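Local coordinates for ribulose-5-phosphate reductase 1 (Staphylococcus aureus, PDB 6XHK), which catalyses the NADPH-dependent reduction of D-ribulose 5-phosphate to D-ribitol 5-phosphate, a step in the building of poly(ribitol phosphate) wall teichoic acid, at residues I140-L145 against W332-L337; M1-Y6 against T17-D22. All blocks are in the same frame, centred on the assembly; numbering follows the deposited sequence.

Contact 1: I140-L145 against W332-L337; sequences ISYTEL and WGKTVL
Tyr-142 and Lys-334 carry this buried contact in the zinc-containing alcohol dehydrogenase fold: the turn before helix 143-155 and the helix's first turn pack on the start of strand 334-339. That strand belongs to the mixed sheet that also holds strand 28-36, consistent with the GroES-like catalytic domain of the family. No hydrogen bond runs between the two segments, and side chains alone make the join.

The CH-pi contact comes first. The Lys-334 chain runs counter to the Tyr-142 side chain and sets CG over one face of the ring, 4.1 Å from the ring centroid, 22° off the normal and displaced toward the rim. Lys-334 CB comes in at 3.6 Å from Tyr-142 CD1. Beyond CG the lysine bends twice, at chi2 (-70°) and again at chi3 (-78°), which brings CE back to 3.9 Å from Tyr-142 CB.

Apolar contacts flank this pair. Leu-145 and Lys-334 meet tip to tip, with CD2 of the leucine 4.1 Å from CE of the lysine; Leu-145 also touches the bound NADPH. Val-336 lies crosswise to the tyrosine side chain and puts CG2 at the ring edge, near its plane, 4.1 Å from Tyr-142 CE1.

The polar ends look elsewhere. Lys-334 NZ forms a salt bridge with Glu-65, a predicted ligand of the catalytic zinc, and hydrogen bonds to Ile-37 O and to the hydroxyl of the hydroxyethylthio-modified cysteine at position 38. Glu-144, another predicted zinc ligand, keeps OE1 6.7 Å from Lys-334 NZ. Tyr-142 OH is taken by Leu-304 O. Ser-141 OG, bonded to Ser-138 O, rests 3.6 Å from Val-336 CG1.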
loop_
_atom_site.group_PDB
_atom_site.type_symbol
_atom_site.label_atom_id
_atom_site.label_comp_id
_atom_site.label_asym_id
_atom_site.label_seq_id
_atom_site.Cartn_x
_atom_site.Cartn_y
_atom_site.Cartn_z
ATOM N N ILE A 140 7.471 -8.879 -0.706
ATOM C CA ILE A 140 6.964 -8.586 0.621
ATOM C C ILE A 140 7.239 -7.144 1.065
ATOM O O ILE A 140 6.628 -6.684 2.030
ATOM C CB ILE A 140 7.557 -9.653 1.588
ATOM C CG1 ILE A 140 7.185 -11.051 1.107
ATOM C CG2 ILE A 140 7.179 -9.470 3.048
ATOM C CD1 ILE A 140 5.689 -11.256 0.976
ATOM N N SER A 141 8.131 -6.405 0.388
ATOM C CA SER A 141 8.427 -5.042 0.851
ATOM C C SER A 141 7.184 -4.142 0.833
ATOM O O SER A 141 6.996 -3.310 1.734
ATOM C CB SER A 141 9.553 -4.405 0.029
ATOM O OG SER A 141 9.298 -4.441 -1.362
ATOM N N TYR A 142 6.318 -4.286 -0.164
ATOM C CA TYR A 142 5.126 -3.435 -0.208
ATOM C C TYR A 142 3.899 -4.145 0.375
ATOM O O TYR A 142 2.816 -4.151 -0.193
ATOM C CB TYR A 142 4.876 -2.928 -1.628
ATOM C CG TYR A 142 5.074 -3.910 -2.770
ATOM C CD1 TYR A 142 6.175 -3.822 -3.609
ATOM C CD2 TYR A 142 4.101 -4.864 -3.064
ATOM C CE1 TYR A 142 6.335 -4.694 -4.668
ATOM C CE2 TYR A 142 4.249 -5.740 -4.123
ATOM C CZ TYR A 142 5.376 -5.656 -4.925
ATOM O OH TYR A 142 5.557 -6.530 -5.990
ATOM N N THR A 143 4.063 -4.737 1.560
ATOM C CA THR A 143 2.958 -5.296 2.334
ATOM C C THR A 143 2.048 -4.246 2.974
ATOM O O THR A 143 0.891 -4.568 3.269
ATOM C CB THR A 143 3.523 -6.257 3.394
ATOM O OG1 THR A 143 4.419 -7.179 2.761
ATOM C CG2 THR A 143 2.453 -7.006 4.172
ATOM N N GLU A 144 2.517 -3.003 3.181
ATOM C CA GLU A 144 1.611 -1.957 3.656
ATOM C C GLU A 144 0.423 -1.767 2.715
ATOM O O GLU A 144 -0.706 -1.546 3.169
ATOM C CB GLU A 144 2.317 -0.621 3.812
ATOM C CG GLU A 144 1.529 0.319 4.709
ATOM C CD GLU A 144 1.695 1.781 4.346
ATOM O OE1 GLU A 144 1.861 2.077 3.137
ATOM O OE2 GLU A 144 1.676 2.629 5.267
ATOM N N LEU A 145 0.657 -1.796 1.402
ATOM C CA LEU A 145 -0.475 -1.670 0.494
ATOM C C LEU A 145 -1.440 -2.824 0.666
ATOM O O LEU A 145 -2.663 -2.630 0.644
ATOM C CB LEU A 145 -0.007 -1.560 -0.952
ATOM C CG LEU A 145 -0.054 -0.126 -1.477
ATOM C CD1 LEU A 145 0.660 0.823 -0.541
ATOM C CD2 LEU A 145 0.527 -0.035 -2.866
ATOM N N TRP A 332 3.776 1.352 -14.590
ATOM C CA TRP A 332 3.101 0.323 -13.816
ATOM C C TRP A 332 4.019 -0.160 -12.703
ATOM O O TRP A 332 5.241 -0.251 -12.885
ATOM C CB TRP A 332 2.728 -0.868 -14.713
ATOM C CG TRP A 332 2.381 -2.132 -13.970
ATOM C CD1 TRP A 332 3.195 -3.197 -13.749
ATOM C CD2 TRP A 332 1.104 -2.479 -13.406
ATOM N NE1 TRP A 332 2.524 -4.173 -13.047
ATOM C CE2 TRP A 332 1.237 -3.760 -12.831
ATOM C CE3 TRP A 332 -0.134 -1.826 -13.324
ATOM C CZ2 TRP A 332 0.180 -4.403 -12.182
ATOM C CZ3 TRP A 332 -1.179 -2.468 -12.686
ATOM C CH2 TRP A 332 -1.017 -3.744 -12.123
ATOM N N GLY A 333 3.428 -0.481 -11.555
ATOM C CA GLY A 333 4.121 -1.218 -10.523
ATOM C C GLY A 333 4.809 -0.346 -9.487
ATOM O O GLY A 333 4.866 0.886 -9.579
ATOM N N LYS A 334 5.341 -1.035 -8.477
ATOM C CA LYS A 334 6.105 -0.472 -7.370
ATOM C C LYS A 334 7.606 -0.565 -7.636
ATOM O O LYS A 334 8.084 -1.528 -8.238
ATOM C CB LYS A 334 5.761 -1.228 -6.081
ATOM C CG LYS A 334 4.293 -1.156 -5.618
ATOM C CD LYS A 334 3.930 0.224 -5.115
ATOM C CE LYS A 334 4.471 0.398 -3.709
ATOM N NZ LYS A 334 4.217 1.740 -3.119
ATOM N N THR A 335 8.351 0.445 -7.175
ATOM C CA THR A 335 9.819 0.465 -7.238
ATOM C C THR A 335 10.441 -0.023 -5.928
ATOM O O THR A 335 10.276 0.616 -4.882
ATOM C CB THR A 335 10.330 1.874 -7.558
ATOM O OG1 THR A 335 9.663 2.395 -8.719
ATOM C CG2 THR A 335 11.859 1.944 -7.663
ATOM N N VAL A 336 11.184 -1.133 -5.990
ATOM C CA VAL A 336 11.784 -1.749 -4.808
ATOM C C VAL A 336 13.225 -1.278 -4.652
ATOM O O VAL A 336 13.925 -0.993 -5.632
ATOM C CB VAL A 336 11.698 -3.289 -4.877
ATOM C CG1 VAL A 336 12.053 -3.895 -3.550
ATOM C CG2 VAL A 336 10.291 -3.708 -5.246
ATOM N N LEU A 337 13.660 -1.174 -3.396
ATOM C CA LEU A 337 15.002 -0.730 -3.025
ATOM C C LEU A 337 15.667 -1.817 -2.197
ATOM O O LEU A 337 15.162 -2.178 -1.130
ATOM C CB LEU A 337 14.949 0.586 -2.243
ATOM C CG LEU A 337 14.263 1.794 -2.886
ATOM C CD1 LEU A 337 14.476 3.021 -2.043
ATOM C CD2 LEU A 337 14.862 2.040 -4.239
#

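Contact 2: M1-Y6 against T17-D22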
loop_
_atom_site.group_PDB
_atom_site.type_symbol
_atom_site.label_atom_id
_atom_site.label_comp_id
_atom_site.label_asym_id
_atom_site.label_seq_id
_atom_site.Cartn_x
_atom_site.Cartn_y
_atom_site.Cartn_z
ATOM N N MET A 1 26.088 2.813 20.134
ATOM C CA MET A 1 26.071 2.556 18.686
ATOM C C MET A 1 25.598 3.763 17.855
ATOM O O MET A 1 24.787 4.548 18.321
ATOM C CB MET A 1 25.213 1.334 18.399
ATOM C CG MET A 1 25.439 0.753 17.028
ATOM S SD MET A 1 24.857 -0.946 16.827
ATOM C CE MET A 1 23.106 -0.817 17.086
ATOM N N ILE A 2 26.129 3.927 16.643
ATOM C CA ILE A 2 25.878 5.107 15.818
ATOM C C ILE A 2 25.040 4.707 14.616
ATOM O O ILE A 2 25.439 3.840 13.822
ATOM C CB ILE A 2 27.175 5.783 15.348
ATOM C CG1 ILE A 2 27.985 6.318 16.509
ATOM C CG2 ILE A 2 26.848 6.946 14.457
ATOM C CD1 ILE A 2 27.225 7.285 17.367
ATOM N N ASN A 3 23.897 5.374 14.454
ATOM C CA ASN A 3 22.976 5.123 13.351
ATOM C C ASN A 3 23.101 6.243 12.326
ATOM O O ASN A 3 23.124 7.423 12.692
ATOM C CB ASN A 3 21.539 5.027 13.863
ATOM C CG ASN A 3 20.592 4.394 12.859
ATOM O OD1 ASN A 3 21.017 3.789 11.881
ATOM N ND2 ASN A 3 19.303 4.504 13.120
ATOM N N GLN A 4 23.229 5.879 11.054
ATOM C CA GLN A 4 23.204 6.862 9.983
ATOM C C GLN A 4 21.779 6.935 9.458
ATOM O O GLN A 4 21.228 5.928 8.992
ATOM C CB GLN A 4 24.158 6.509 8.844
ATOM C CG GLN A 4 25.592 6.345 9.235
ATOM C CD GLN A 4 26.445 5.830 8.098
ATOM O OE1 GLN A 4 27.456 6.460 7.741
ATOM N NE2 GLN A 4 26.037 4.708 7.496
ATOM N N VAL A 5 21.184 8.117 9.543
ATOM C CA VAL A 5 19.854 8.371 9.007
ATOM C C VAL A 5 20.018 9.143 7.708
ATOM O O VAL A 5 20.819 10.083 7.635
ATOM C CB VAL A 5 18.990 9.146 10.015
ATOM C CG1 VAL A 5 17.695 9.587 9.379
ATOM C CG2 VAL A 5 18.727 8.289 11.237
ATOM N N TYR A 6 19.293 8.723 6.676
ATOM C CA TYR A 6 19.332 9.359 5.361
ATOM C C TYR A 6 18.059 10.184 5.219
ATOM O O TYR A 6 16.996 9.672 4.843
ATOM C CB TYR A 6 19.509 8.309 4.263
ATOM C CG TYR A 6 20.784 7.502 4.450
ATOM C CD1 TYR A 6 22.029 8.027 4.074
ATOM C CD2 TYR A 6 20.763 6.280 5.113
ATOM C CE1 TYR A 6 23.206 7.311 4.278
ATOM C CE2 TYR A 6 21.935 5.560 5.332
ATOM C CZ TYR A 6 23.153 6.079 4.920
ATOM O OH TYR A 6 24.303 5.343 5.150
ATOM N N THR A 17 22.595 12.441 8.476
ATOM C CA THR A 17 22.810 12.872 9.856
ATOM C C THR A 17 23.040 11.635 10.722
ATOM O O THR A 17 22.977 10.498 10.238
ATOM C CB THR A 17 21.625 13.683 10.397
ATOM O OG1 THR A 17 21.929 14.190 11.707
ATOM C CG2 THR A 17 20.400 12.792 10.519
ATOM N N TYR A 18 23.298 11.862 12.017
ATOM C CA TYR A 18 23.643 10.789 12.942
ATOM C C TYR A 18 22.815 10.902 14.212
ATOM O O TYR A 18 22.376 11.988 14.598
ATOM C CB TYR A 18 25.134 10.812 13.283
ATOM C CG TYR A 18 26.000 10.670 12.054
ATOM C CD1 TYR A 18 26.450 9.423 11.648
ATOM C CD2 TYR A 18 26.382 11.783 11.306
ATOM C CE1 TYR A 18 27.232 9.276 10.516
ATOM C CE2 TYR A 18 27.172 11.649 10.171
ATOM C CZ TYR A 18 27.595 10.386 9.782
ATOM O OH TYR A 18 28.380 10.206 8.660
ATOM N N ASN A 19 22.580 9.759 14.845
ATOM C CA ASN A 19 22.022 9.738 16.190
ATOM C C ASN A 19 22.468 8.432 16.846
ATOM O O ASN A 19 22.998 7.539 16.181
ATOM C CB ASN A 19 20.488 9.948 16.186
ATOM C CG ASN A 19 19.705 8.775 15.615
ATOM O OD1 ASN A 19 20.213 7.991 14.832
ATOM N ND2 ASN A 19 18.439 8.672 16.001
ATOM N N ASN A 20 22.345 8.369 18.168
ATOM C CA ASN A 20 22.783 7.195 18.905
ATOM C C ASN A 20 21.647 6.200 19.022
ATOM O O ASN A 20 20.472 6.570 18.976
ATOM C CB ASN A 20 23.280 7.562 20.295
ATOM C CG ASN A 20 24.547 8.362 20.264
ATOM O OD1 ASN A 20 25.647 7.808 20.122
ATOM N ND2 ASN A 20 24.416 9.673 20.419
ATOM N N VAL A 21 22.011 4.924 19.158
ATOM C CA VAL A 21 21.059 3.824 19.260
ATOM C C VAL A 21 21.481 2.946 20.422
ATOM O O VAL A 21 22.633 2.502 20.480
ATOM C CB VAL A 21 20.981 2.998 17.962
ATOM C CG1 VAL A 21 20.231 1.695 18.207
ATOM C CG2 VAL A 21 20.300 3.797 16.878
ATOM N N ASP A 22 20.556 2.704 21.351
ATOM C CA ASP A 22 20.853 1.916 22.543
ATOM C C ASP A 22 20.483 0.468 22.248
ATOM O O ASP A 22 19.301 0.132 22.141
ATOM C CB ASP A 22 20.091 2.441 23.754
ATOM C CG ASP A 22 20.457 1.723 25.027
ATOM O OD1 ASP A 22 21.219 2.297 25.819
ATOM O OD2 ASP A 22 20.027 0.574 25.226
#
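A beta hairpin at the N terminus, strand 2-10 against strand 13-20, brings Met-1 to Tyr-6 alongside Thr-17 to Asp-22. The short strand axes approach to 4.8 Å and run antiparallel with a marked twist, at 146°. Asn-3 with Asn-19 and Val-5 with Thr-17 are hydrogen-bonded pairs, each joined by two backbone bonds; Ile-2 with Asn-20 and Gln-4 with Tyr-18 are the non-hydrogen-bonded pairs between and beyond them. The bond from Asn-3 N to Asn-19 O, 2.9 Å long, is nearly straight at 170°. Past the last bridge the ladder continues with Val-21 N to Met-1 O, while the return bond from Met-1 N to Val-21 O is weak.

On the face of Ile-2, Gln-4, Tyr-18 and Asn-20, the tyrosine ring slants toward the neighbouring strand. Tyr-18 CD1 meets Ile-2 CG2 at 3.8 Å, and Tyr-18 CE1 meets Gln-4 CG at 3.6 Å. The ring and the glutamine extend together in one direction, ring and amide planes 41° apart.

The other face holds Asn-3, Val-5, Thr-17 and Asn-19. The two asparagine side chains run alongside one another, and Asn-19 OD1 sits 3.4 Å from Asn-3 CB. Val-21 CG2 reaches Asn-3 CB at 3.5 Å from beyond the strand end, and Val-21 CG1 meets Met-1 CE at 4.0 Å.

Along its other edge, strand 2-10 bonds to the chain before strand 121-123 through the backbones of Gln-4, to Asp-119, and Tyr-6, to Met-117. The side chains add Gln-4 NE2 to Asp-119 OD2 and Asn-3 ND2 to Phe-120 O. Strand 2-10 thus runs between strand 13-20 and this neighbour, with strand 60-61 also pairing to it within the sheet.

How the contacts relate
From the N terminus, contact 2 comes first: the chain leaves Met-1 on strand 2-10, turns, and returns on strand 13-20, closing a hairpin with ten residues between the segments. Only well after that does contact 1 open, at residues 140-145, and it closes after 186 intervening residues at 332-337, once the chain has run through the parallel NADPH-binding sheet. The two closures are therefore in series, neither nested nor crossed. Contact 2 adds strand 13-20 as the outermost strand of the small antiparallel sheet, beside strand 2-10, whereas contact 1 ties helix 143-155 to a strand near the C terminus. Their centres lie 26 Å apart, and their nearest atoms about 10 Å.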